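Local coordinates for protein multicopper oxidase (Arthrobacter sp. FB24, PDB 3GDC) that probably oxidises phenolic or similar substrates at a copper site and passes the electrons to dioxygen, as laccase-like multicopper oxidases do, at residues Pro66-Glu72 against Gly149-Lys155; Ile90-His96 against Tyr119-Pro125. One frame throughout, in Å; residues are numbered along the deposited sequence.

Interaction 1 (Pro66-Glu72 against Gly149-Lys155)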
ATOM      1  N   PRO A  66      12.372  -2.794 -23.876  1.00 14.40           N
ATOM      2  CA  PRO A  66      12.172  -1.464 -24.451  1.00 14.41           C
ATOM      3  C   PRO A  66      11.078  -0.677 -23.734  1.00 14.12           C
ATOM      4  O   PRO A  66      10.027  -1.236 -23.385  1.00 14.53           O
ATOM      5  CB  PRO A  66      11.739  -1.767 -25.890  1.00 14.42           C
ATOM      6  CG  PRO A  66      12.372  -3.083 -26.192  1.00 15.13           C
ATOM      7  CD  PRO A  66      12.412  -3.853 -24.904  1.00 13.87           C
ATOM      8  N   THR A  67      11.318   0.609 -23.511  1.00 14.00           N
ATOM      9  CA  THR A  67      10.262   1.471 -23.016  1.00 14.06           C
ATOM     10  C   THR A  67       9.513   2.002 -24.237  1.00 14.47           C
ATOM     11  O   THR A  67      10.037   2.838 -24.974  1.00 15.33           O
ATOM     12  CB  THR A  67      10.821   2.630 -22.177  1.00 13.86           C
ATOM     13  OG1 THR A  67      11.583   2.081 -21.085  1.00 14.69           O
ATOM     14  CG2 THR A  67       9.683   3.473 -21.628  1.00 13.77           C
ATOM     15  N   LEU A  68       8.311   1.484 -24.465  1.00 14.67           N
ATOM     16  CA  LEU A  68       7.519   1.897 -25.627  1.00 15.76           C
ATOM     17  C   LEU A  68       6.820   3.214 -25.332  1.00 16.45           C
ATOM     18  O   LEU A  68       6.265   3.404 -24.242  1.00 17.09           O
ATOM     19  CB  LEU A  68       6.510   0.802 -26.016  1.00 15.44           C
ATOM     20  CG  LEU A  68       7.034  -0.634 -26.148  1.00 16.80           C
ATOM     21  CD1 LEU A  68       5.889  -1.546 -26.545  1.00 17.83           C
ATOM     22  CD2 LEU A  68       8.201  -0.793 -27.125  1.00 15.64           C
ATOM     23  N   TRP A  69       6.863   4.135 -26.293  1.00 16.26           N
ATOM     24  CA  TRP A  69       6.248   5.451 -26.138  1.00 17.26           C
ATOM     25  C   TRP A  69       5.267   5.690 -27.288  1.00 17.28           C
ATOM     26  O   TRP A  69       5.606   5.473 -28.447  1.00 17.27           O
ATOM     27  CB  TRP A  69       7.330   6.538 -26.138  1.00 17.56           C
ATOM     28  CG  TRP A  69       6.808   7.923 -25.860  1.00 19.00           C
ATOM     29  CD1 TRP A  69       6.784   8.563 -24.650  1.00 20.63           C
ATOM     30  CD2 TRP A  69       6.203   8.822 -26.800  1.00 20.74           C
ATOM     31  NE1 TRP A  69       6.221   9.816 -24.784  1.00 20.31           N
ATOM     32  CE2 TRP A  69       5.850   9.995 -26.094  1.00 20.98           C
ATOM     33  CE3 TRP A  69       5.940   8.755 -28.179  1.00 21.39           C
ATOM     34  CZ2 TRP A  69       5.240  11.094 -26.717  1.00 21.21           C
ATOM     35  CZ3 TRP A  69       5.328   9.846 -28.796  1.00 21.30           C
ATOM     36  CH2 TRP A  69       4.986  10.998 -28.065  1.00 20.86           C
ATOM     37  N   ALA A  70       4.057   6.116 -26.958  1.00 17.60           N
ATOM     38  CA  ALA A  70       3.062   6.464 -27.979  1.00 18.23           C
ATOM     39  C   ALA A  70       2.270   7.683 -27.548  1.00 18.94           C
ATOM     40  O   ALA A  70       2.318   8.086 -26.386  1.00 18.98           O
ATOM     41  CB  ALA A  70       2.145   5.294 -28.232  1.00 18.29           C
ATOM     42  N   ARG A  71       1.550   8.289 -28.492  1.00 19.26           N
ATOM     43  CA  ARG A  71       0.608   9.335 -28.153  1.00 20.20           C
ATOM     44  C   ARG A  71      -0.814   8.778 -28.130  1.00 19.80           C
ATOM     45  O   ARG A  71      -1.174   7.935 -28.956  1.00 19.56           O
ATOM     46  CB  ARG A  71       0.721  10.471 -29.160  1.00 20.93           C
ATOM     47  CG  ARG A  71       0.126  11.772 -28.699  1.00 25.84           C
ATOM     48  CD  ARG A  71      -0.545  12.409 -29.882  1.00 31.74           C
ATOM     49  NE  ARG A  71      -0.351  13.851 -29.937  1.00 36.42           N
ATOM     50  CZ  ARG A  71      -0.679  14.595 -30.990  1.00 37.90           C
ATOM     51  NH1 ARG A  71      -1.216  14.025 -32.062  1.00 39.55           N
ATOM     52  NH2 ARG A  71      -0.466  15.904 -30.971  1.00 39.66           N
ATOM     53  N   GLU A  72      -1.612   9.262 -27.182  1.00 19.71           N
ATOM     54  CA  GLU A  72      -2.991   8.830 -27.000  1.00 20.73           C
ATOM     55  C   GLU A  72      -3.718   8.757 -28.345  1.00 20.68           C
ATOM     56  O   GLU A  72      -3.706   9.711 -29.119  1.00 20.68           O
ATOM     57  CB  GLU A  72      -3.719   9.791 -26.061  1.00 20.51           C
ATOM     58  CG  GLU A  72      -5.131   9.378 -25.713  1.00 21.21           C
ATOM     59  CD  GLU A  72      -5.881  10.430 -24.899  1.00 22.14           C
ATOM     60  OE1 GLU A  72      -5.351  11.544 -24.653  1.00 24.84           O
ATOM     61  OE2 GLU A  72      -7.024  10.138 -24.507  1.00 25.77           O
ATOM     62  N   GLY A 149       8.312  -0.890 -19.874  1.00 12.85           N
ATOM     63  CA  GLY A 149       7.385   0.206 -19.717  1.00 13.02           C
ATOM     64  C   GLY A 149       6.637   0.483 -21.014  1.00 13.53           C
ATOM     65  O   GLY A 149       7.145   0.213 -22.113  1.00 13.15           O
ATOM     66  N   PHE A 150       5.455   1.064 -20.874  1.00 13.55           N
ATOM     67  CA  PHE A 150       4.604   1.419 -22.024  1.00 14.43           C
ATOM     68  C   PHE A 150       3.949   2.746 -21.665  1.00 15.09           C
ATOM     69  O   PHE A 150       3.056   2.790 -20.811  1.00 14.16           O
ATOM     70  CB  PHE A 150       3.589   0.298 -22.253  1.00 14.99           C
ATOM     71  CG  PHE A 150       2.469   0.640 -23.209  1.00 16.39           C
ATOM     72  CD1 PHE A 150       2.705   1.394 -24.364  1.00 19.37           C
ATOM     73  CD2 PHE A 150       1.173   0.174 -22.954  1.00 18.46           C
ATOM     74  CE1 PHE A 150       1.655   1.694 -25.251  1.00 19.22           C
ATOM     75  CE2 PHE A 150       0.121   0.459 -23.828  1.00 18.49           C
ATOM     76  CZ  PHE A 150       0.367   1.229 -24.981  1.00 19.20           C
ATOM     77  N   ILE A 151       4.424   3.828 -22.286  1.00 14.89           N
ATOM     78  CA  ILE A 151       4.042   5.197 -21.933  1.00 16.04           C
ATOM     79  C   ILE A 151       3.144   5.773 -23.021  1.00 16.44           C
ATOM     80  O   ILE A 151       3.522   5.771 -24.178  1.00 16.50           O
ATOM     81  CB  ILE A 151       5.298   6.107 -21.820  1.00 15.99           C
ATOM     82  CG1 ILE A 151       6.367   5.464 -20.908  1.00 18.54           C
ATOM     83  CG2 ILE A 151       4.931   7.551 -21.446  1.00 16.10           C
ATOM     84  CD1 ILE A 151       5.909   5.135 -19.502  1.00 18.56           C
ATOM     85  N   VAL A 152       1.959   6.241 -22.639  1.00 16.84           N
ATOM     86  CA  VAL A 152       1.009   6.854 -23.575  1.00 17.20           C
ATOM     87  C   VAL A 152       0.772   8.303 -23.155  1.00 18.30           C
ATOM     88  O   VAL A 152       0.135   8.572 -22.127  1.00 18.53           O
ATOM     89  CB  VAL A 152      -0.328   6.088 -23.634  1.00 16.53           C
ATOM     90  CG1 VAL A 152      -1.319   6.772 -24.597  1.00 16.20           C
ATOM     91  CG2 VAL A 152      -0.122   4.637 -24.037  1.00 16.75           C
ATOM     92  N   GLU A 153       1.323   9.226 -23.939  1.00 19.76           N
ATOM     93  CA  GLU A 153       1.203  10.656 -23.691  1.00 21.85           C
ATOM     94  C   GLU A 153      -0.215  11.157 -23.990  1.00 22.77           C
ATOM     95  O   GLU A 153      -0.763  10.859 -25.056  1.00 22.59           O
ATOM     96  CB  GLU A 153       2.215  11.419 -24.549  1.00 22.23           C
ATOM     97  CG  GLU A 153       2.392  12.891 -24.160  1.00 25.66           C
ATOM     98  CD  GLU A 153       3.435  13.085 -23.064  1.00 30.93           C
ATOM     99  OE1 GLU A 153       4.508  13.664 -23.352  1.00 34.76           O
ATOM    100  OE2 GLU A 153       3.198  12.652 -21.918  1.00 33.59           O
ATOM    101  N   PRO A 154      -0.821  11.897 -23.047  1.00 23.91           N
ATOM    102  CA  PRO A 154      -2.122  12.516 -23.320  1.00 25.36           C
ATOM    103  C   PRO A 154      -2.081  13.446 -24.530  1.00 27.25           C
ATOM    104  O   PRO A 154      -1.092  14.162 -24.742  1.00 27.28           O
ATOM    105  CB  PRO A 154      -2.418  13.316 -22.041  1.00 25.23           C
ATOM    106  CG  PRO A 154      -1.107  13.418 -21.313  1.00 24.48           C
ATOM    107  CD  PRO A 154      -0.372  12.163 -21.667  1.00 24.15           C
ATOM    108  N   LYS A 155      -3.147  13.406 -25.320  1.00 29.45           N
ATOM    109  CA  LYS A 155      -3.312  14.310 -26.451  1.00 32.41           C
ATOM    110  C   LYS A 155      -3.303  15.762 -25.956  1.00 33.71           C
ATOM    111  O   LYS A 155      -2.677  16.630 -26.569  1.00 34.49           O
ATOM    112  CB  LYS A 155      -4.610  13.973 -27.200  1.00 32.41           C
ATOM    113  CG  LYS A 155      -4.895  14.813 -28.440  1.00 34.50           C
ATOM    114  CD  LYS A 155      -4.067  14.375 -29.647  1.00 36.94           C
ATOM    115  CE  LYS A 155      -4.401  15.216 -30.880  1.00 38.30           C
ATOM    116  NZ  LYS A 155      -3.856  16.608 -30.818  1.00 39.48           N
TER
HETATM  117  O   HOH W   1      11.050  -0.409 -19.982  1.00 12.33           O

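Interaction 2 (Ile90-His96 against Tyr119-Pro125). With CU (copper (II) ion), chain E.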
ATOM      1  N   ILE A  90       3.355 -11.518 -24.876  1.00 16.21           N
ATOM      2  CA  ILE A  90       3.389 -10.175 -24.310  1.00 15.87           C
ATOM      3  C   ILE A  90       1.980  -9.806 -23.898  1.00 16.43           C
ATOM      4  O   ILE A  90       1.055  -9.751 -24.732  1.00 15.93           O
ATOM      5  CB  ILE A  90       3.919  -9.074 -25.267  1.00 16.08           C
ATOM      6  CG1 ILE A  90       5.238  -9.477 -25.941  1.00 16.12           C
ATOM      7  CG2 ILE A  90       4.054  -7.736 -24.505  1.00 15.57           C
ATOM      8  CD1 ILE A  90       5.761  -8.440 -26.963  1.00 15.59           C
ATOM      9  N   HIS A  91       1.826  -9.551 -22.604  1.00 16.04           N
ATOM     10  CA  HIS A  91       0.599  -9.029 -22.064  1.00 16.53           C
ATOM     11  C   HIS A  91       0.774  -7.546 -21.738  1.00 16.52           C
ATOM     12  O   HIS A  91       1.629  -7.169 -20.923  1.00 15.49           O
ATOM     13  CB  HIS A  91       0.201  -9.802 -20.806  1.00 16.32           C
ATOM     14  CG  HIS A  91      -0.919  -9.164 -20.068  1.00 17.21           C
ATOM     15  ND1 HIS A  91      -2.190  -9.067 -20.591  1.00 16.33           N
ATOM     16  CD2 HIS A  91      -0.953  -8.537 -18.870  1.00 17.91           C
ATOM     17  CE1 HIS A  91      -2.968  -8.435 -19.733  1.00 19.09           C
ATOM     18  NE2 HIS A  91      -2.240  -8.095 -18.684  1.00 19.80           N
ATOM     19  N   PHE A  92      -0.027  -6.701 -22.371  1.00 16.64           N
ATOM     20  CA  PHE A  92       0.046  -5.268 -22.130  1.00 17.59           C
ATOM     21  C   PHE A  92      -0.947  -4.821 -21.061  1.00 18.39           C
ATOM     22  O   PHE A  92      -2.061  -5.342 -20.980  1.00 18.27           O
ATOM     23  CB  PHE A  92      -0.231  -4.488 -23.424  1.00 18.05           C
ATOM     24  CG  PHE A  92       0.947  -4.397 -24.333  1.00 18.58           C
ATOM     25  CD1 PHE A  92       1.771  -3.268 -24.313  1.00 20.72           C
ATOM     26  CD2 PHE A  92       1.246  -5.436 -25.209  1.00 19.34           C
ATOM     27  CE1 PHE A  92       2.874  -3.176 -25.159  1.00 19.38           C
ATOM     28  CE2 PHE A  92       2.359  -5.350 -26.059  1.00 21.16           C
ATOM     29  CZ  PHE A  92       3.167  -4.221 -26.024  1.00 20.31           C
ATOM     30  N   HIS A  93      -0.539  -3.848 -20.252  1.00 18.64           N
ATOM     31  CA  HIS A  93      -1.465  -3.119 -19.400  1.00 19.62           C
ATOM     32  C   HIS A  93      -1.968  -1.964 -20.247  1.00 20.64           C
ATOM     33  O   HIS A  93      -1.212  -1.072 -20.615  1.00 22.84           O
ATOM     34  CB  HIS A  93      -0.775  -2.616 -18.126  1.00 19.60           C
ATOM     35  CG  HIS A  93      -0.588  -3.670 -17.081  1.00 19.14           C
ATOM     36  ND1 HIS A  93      -1.079  -3.535 -15.800  1.00 19.71           N
ATOM     37  CD2 HIS A  93       0.023  -4.879 -17.124  1.00 19.26           C
ATOM     38  CE1 HIS A  93      -0.762  -4.604 -15.093  1.00 20.29           C
ATOM     39  NE2 HIS A  93      -0.099  -5.440 -15.876  1.00 19.51           N
ATOM     40  N   GLY A  94      -3.239  -2.016 -20.611  1.00 20.66           N
ATOM     41  CA  GLY A  94      -3.820  -1.027 -21.509  1.00 20.12           C
ATOM     42  C   GLY A  94      -5.110  -1.628 -22.030  1.00 19.93           C
ATOM     43  O   GLY A  94      -5.391  -2.791 -21.762  1.00 20.43           O
ATOM     44  N   VAL A  95      -5.894  -0.833 -22.750  1.00 19.82           N
ATOM     45  CA  VAL A  95      -7.177  -1.310 -23.280  1.00 19.67           C
ATOM     46  C   VAL A  95      -6.956  -1.961 -24.644  1.00 19.82           C
ATOM     47  O   VAL A  95      -6.322  -1.373 -25.528  1.00 19.48           O
ATOM     48  CB  VAL A  95      -8.257  -0.185 -23.303  1.00 19.88           C
ATOM     49  CG1 VAL A  95      -9.518  -0.648 -24.037  1.00 20.54           C
ATOM     50  CG2 VAL A  95      -8.608   0.238 -21.887  1.00 19.95           C
ATOM     51  N   HIS A  96      -7.433  -3.197 -24.778  1.00 19.39           N
ATOM     52  CA  HIS A  96      -7.250  -3.998 -25.993  1.00 20.09           C
ATOM     53  C   HIS A  96      -8.295  -5.108 -26.031  1.00 20.10           C
ATOM     54  O   HIS A  96      -8.952  -5.396 -25.025  1.00 19.81           O
ATOM     55  CB  HIS A  96      -5.830  -4.603 -26.078  1.00 20.07           C
ATOM     56  CG  HIS A  96      -5.408  -5.331 -24.838  1.00 19.94           C
ATOM     57  ND1 HIS A  96      -4.423  -4.858 -23.996  1.00 20.40           N
ATOM     58  CD2 HIS A  96      -5.837  -6.497 -24.297  1.00 20.50           C
ATOM     59  CE1 HIS A  96      -4.273  -5.693 -22.984  1.00 20.75           C
ATOM     60  NE2 HIS A  96      -5.121  -6.694 -23.139  1.00 21.55           N
ATOM     61  N   TYR A 119       0.792  -8.071 -32.039  1.00 19.44           N
ATOM     62  CA  TYR A 119      -0.189  -7.462 -31.145  1.00 19.18           C
ATOM     63  C   TYR A 119      -0.593  -6.125 -31.728  1.00 19.74           C
ATOM     64  O   TYR A 119       0.265  -5.337 -32.116  1.00 19.77           O
ATOM     65  CB  TYR A 119       0.380  -7.279 -29.726  1.00 18.74           C
ATOM     66  CG  TYR A 119       0.736  -8.588 -29.072  1.00 17.96           C
ATOM     67  CD1 TYR A 119      -0.236  -9.343 -28.408  1.00 16.26           C
ATOM     68  CD2 TYR A 119       2.046  -9.076 -29.117  1.00 16.68           C
ATOM     69  CE1 TYR A 119       0.088 -10.562 -27.817  1.00 16.48           C
ATOM     70  CE2 TYR A 119       2.383 -10.282 -28.527  1.00 15.54           C
ATOM     71  CZ  TYR A 119       1.397 -11.017 -27.874  1.00 16.75           C
ATOM     72  OH  TYR A 119       1.718 -12.217 -27.290  1.00 18.60           O
ATOM     73  N   GLU A 120      -1.901  -5.888 -31.793  1.00 19.90           N
ATOM     74  CA  GLU A 120      -2.469  -4.654 -32.331  1.00 21.64           C
ATOM     75  C   GLU A 120      -3.529  -4.095 -31.393  1.00 20.99           C
ATOM     76  O   GLU A 120      -4.402  -4.826 -30.932  1.00 20.83           O
ATOM     77  CB  GLU A 120      -3.100  -4.914 -33.708  1.00 21.81           C
ATOM     78  CG  GLU A 120      -2.201  -5.673 -34.682  1.00 24.29           C
ATOM     79  CD  GLU A 120      -2.817  -5.833 -36.065  1.00 25.71           C
ATOM     80  OE1 GLU A 120      -3.850  -5.177 -36.351  1.00 30.71           O
ATOM     81  OE2 GLU A 120      -2.252  -6.609 -36.874  1.00 31.46           O
ATOM     82  N   PHE A 121      -3.433  -2.798 -31.111  1.00 20.40           N
ATOM     83  CA  PHE A 121      -4.405  -2.075 -30.303  1.00 20.39           C
ATOM     84  C   PHE A 121      -4.154  -0.579 -30.437  1.00 20.12           C
ATOM     85  O   PHE A 121      -3.155  -0.152 -31.015  1.00 19.79           O
ATOM     86  CB  PHE A 121      -4.362  -2.509 -28.819  1.00 20.67           C
ATOM     87  CG  PHE A 121      -2.969  -2.718 -28.285  1.00 21.23           C
ATOM     88  CD1 PHE A 121      -2.163  -1.633 -27.945  1.00 22.37           C
ATOM     89  CD2 PHE A 121      -2.467  -3.996 -28.125  1.00 22.43           C
ATOM     90  CE1 PHE A 121      -0.870  -1.832 -27.448  1.00 21.96           C
ATOM     91  CE2 PHE A 121      -1.171  -4.200 -27.642  1.00 22.88           C
ATOM     92  CZ  PHE A 121      -0.380  -3.110 -27.308  1.00 21.66           C
ATOM     93  N   ASP A 122      -5.069   0.218 -29.904  1.00 20.38           N
ATOM     94  CA  ASP A 122      -4.882   1.657 -29.874  1.00 20.77           C
ATOM     95  C   ASP A 122      -4.188   2.064 -28.575  1.00 20.39           C
ATOM     96  O   ASP A 122      -4.273   1.349 -27.581  1.00 20.92           O
ATOM     97  CB  ASP A 122      -6.215   2.373 -30.040  1.00 21.46           C
ATOM     98  CG  ASP A 122      -6.793   2.203 -31.445  1.00 24.25           C
ATOM     99  OD1 ASP A 122      -6.007   2.038 -32.401  1.00 26.74           O
ATOM    100  OD2 ASP A 122      -8.032   2.241 -31.589  1.00 28.80           O
ATOM    101  N   ALA A 123      -3.479   3.186 -28.601  1.00 19.70           N
ATOM    102  CA  ALA A 123      -2.791   3.688 -27.405  1.00 19.42           C
ATOM    103  C   ALA A 123      -3.826   4.351 -26.492  1.00 19.54           C
ATOM    104  O   ALA A 123      -4.121   5.545 -26.620  1.00 19.51           O
ATOM    105  CB  ALA A 123      -1.677   4.665 -27.788  1.00 19.41           C
ATOM    106  N   THR A 124      -4.410   3.551 -25.602  1.00 19.53           N
ATOM    107  CA  THR A 124      -5.458   4.023 -24.696  1.00 20.33           C
ATOM    108  C   THR A 124      -5.462   3.198 -23.411  1.00 19.60           C
ATOM    109  O   THR A 124      -5.148   2.009 -23.455  1.00 19.90           O
ATOM    110  CB  THR A 124      -6.874   3.857 -25.297  1.00 21.03           C
ATOM    111  OG1 THR A 124      -6.810   3.832 -26.724  1.00 25.89           O
ATOM    112  CG2 THR A 124      -7.764   4.988 -24.836  1.00 19.43           C
ATOM    113  N   PRO A 125      -5.800   3.820 -22.262  1.00 19.12           N
ATOM    114  CA  PRO A 125      -5.966   5.254 -22.031  1.00 18.83           C
ATOM    115  C   PRO A 125      -4.601   5.903 -21.928  1.00 18.51           C
ATOM    116  O   PRO A 125      -3.593   5.192 -21.846  1.00 18.50           O
ATOM    117  CB  PRO A 125      -6.681   5.305 -20.674  1.00 18.89           C
ATOM    118  CG  PRO A 125      -6.169   4.082 -19.966  1.00 19.11           C
ATOM    119  CD  PRO A 125      -6.076   3.039 -21.042  1.00 19.04           C
TER
HETATM  120 CU    CU E 303       0.614  -7.160 -15.062  0.60 22.02          CU
HETATM  121  O   HOH W   2      -7.252  -0.635 -27.902  1.00 25.00           O

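Interaction 1 (Pro66-Glu72 against Gly149-Lys155)
Lys-155 and Glu-72 meet just past the end of two paired strands: the backbone N of Lys-155 donates, nearly straight (174°), to Glu-72 OE1 at 3.0 Å, which accepts with its anti lone pair. Glu-72 gets there because CG stands anti to its backbone N (chi1 -175°) and the chain runs on extended. With an alanine here, the Lys-155 N-H would probably lose this carboxylate and the chain after Pro-154 be less firmly held. The same residue is gripped by its backbone, Glu-72 N donating to Glu-153 O at 2.8 Å. Beside it the bent Lys-155 chain lays CD over one face of the Arg-71 guanidinium, 3.7 Å from Arg-71 CZ; Lys-155 NZ sits 3.5 Å from Arg-71 NH2, a close approach of two like-charged donors. Further in, Ile-151 offers CG2 to Trp-69 CD1 at 3.8 Å, the two side chains crossing at about a right angle, while Trp-69 CZ2 rests on Glu-153 CB. Leu-68 O takes the N-H of Ile-151, and Ala-70 N returns a bond to Ile-151 O. This is a regular parallel strand pair, 67-71 beside 149-153, within a cupredoxin-type beta sandwich.

Interaction 2 (Ile90-His96 against Tyr119-Pro125)
Ile-90 N donates to Tyr-119 OH at 3.0 Å and almost straight (172°), so a side-chain hydroxyl receives a backbone N-H; Ile-90 O lies over one face of the same tyrosine ring. Toward the other end of the contact a second direct hydrogen bond runs from Val-95 N to Thr-124 O, also at 3.0 Å, with the donor tilted out of the carbonyl plane. Near this second bond a water donates a hydrogen bond to Val-95 O and accepts one from Asp-122 N, linking the two backbones.

Aromatic contacts fill the middle. Phe-121 turns its edge onto the face of Phe-92, a T-shaped pair with centroids 4.8 Å apart and planes at 62°; CZ of Phe-121 lies over the centre of the Phe-92 ring, 3.5 Å from Phe-92 CG. With chi1 at 41°, Phe-121 CG sits between its own backbone N and carbonyl carbon, and the ring is carried toward Phe-92. His-96 joins the cluster through CB, 3.7 Å from Phe-121 CB, while its NE2 bonds to Asp-101.

This aromatic layer lies inside the cupredoxin-like domain, next to a copper-binding His-X-His sequence. His-93 NE2 binds a copper ion at 2.0 Å together with His-132 and His-271 of a neighbouring subunit, and His-91 NE2 is a ligand of another copper. Such shared sites are consistent with the copper cluster at the subunit interfaces of trimeric two-domain laccases.

Apolar packing completes the contact. Tyr-119 CE2 touches Ile-90 CB at 3.8 Å. Val-95 CG2 meets CD of Pro-125, which follows a cis peptide bond, the two side chains crossing at about a right angle.

How the interactions relate
Interactions 1 and 2 lie about 11 Å apart between centres, within one cupredoxin-like domain and on the same mixed sheet. Along the chain 90-96 and 119-125 both fall between 66-72 and 149-155, which nests interaction 2 inside the loop closed by interaction 1. Strand 127-132 links them, pairing antiparallel with 91-92 and with 147-153. They also touch directly: Leu-68 CD1 packs on Phe-92 CE1 at 3.7 Å, and Phe-150 CD2 lies 3.6 Å from His-93 O. The parallel strand pair thus backs the aromatic layer near the histidines that bind copper at the subunit interface.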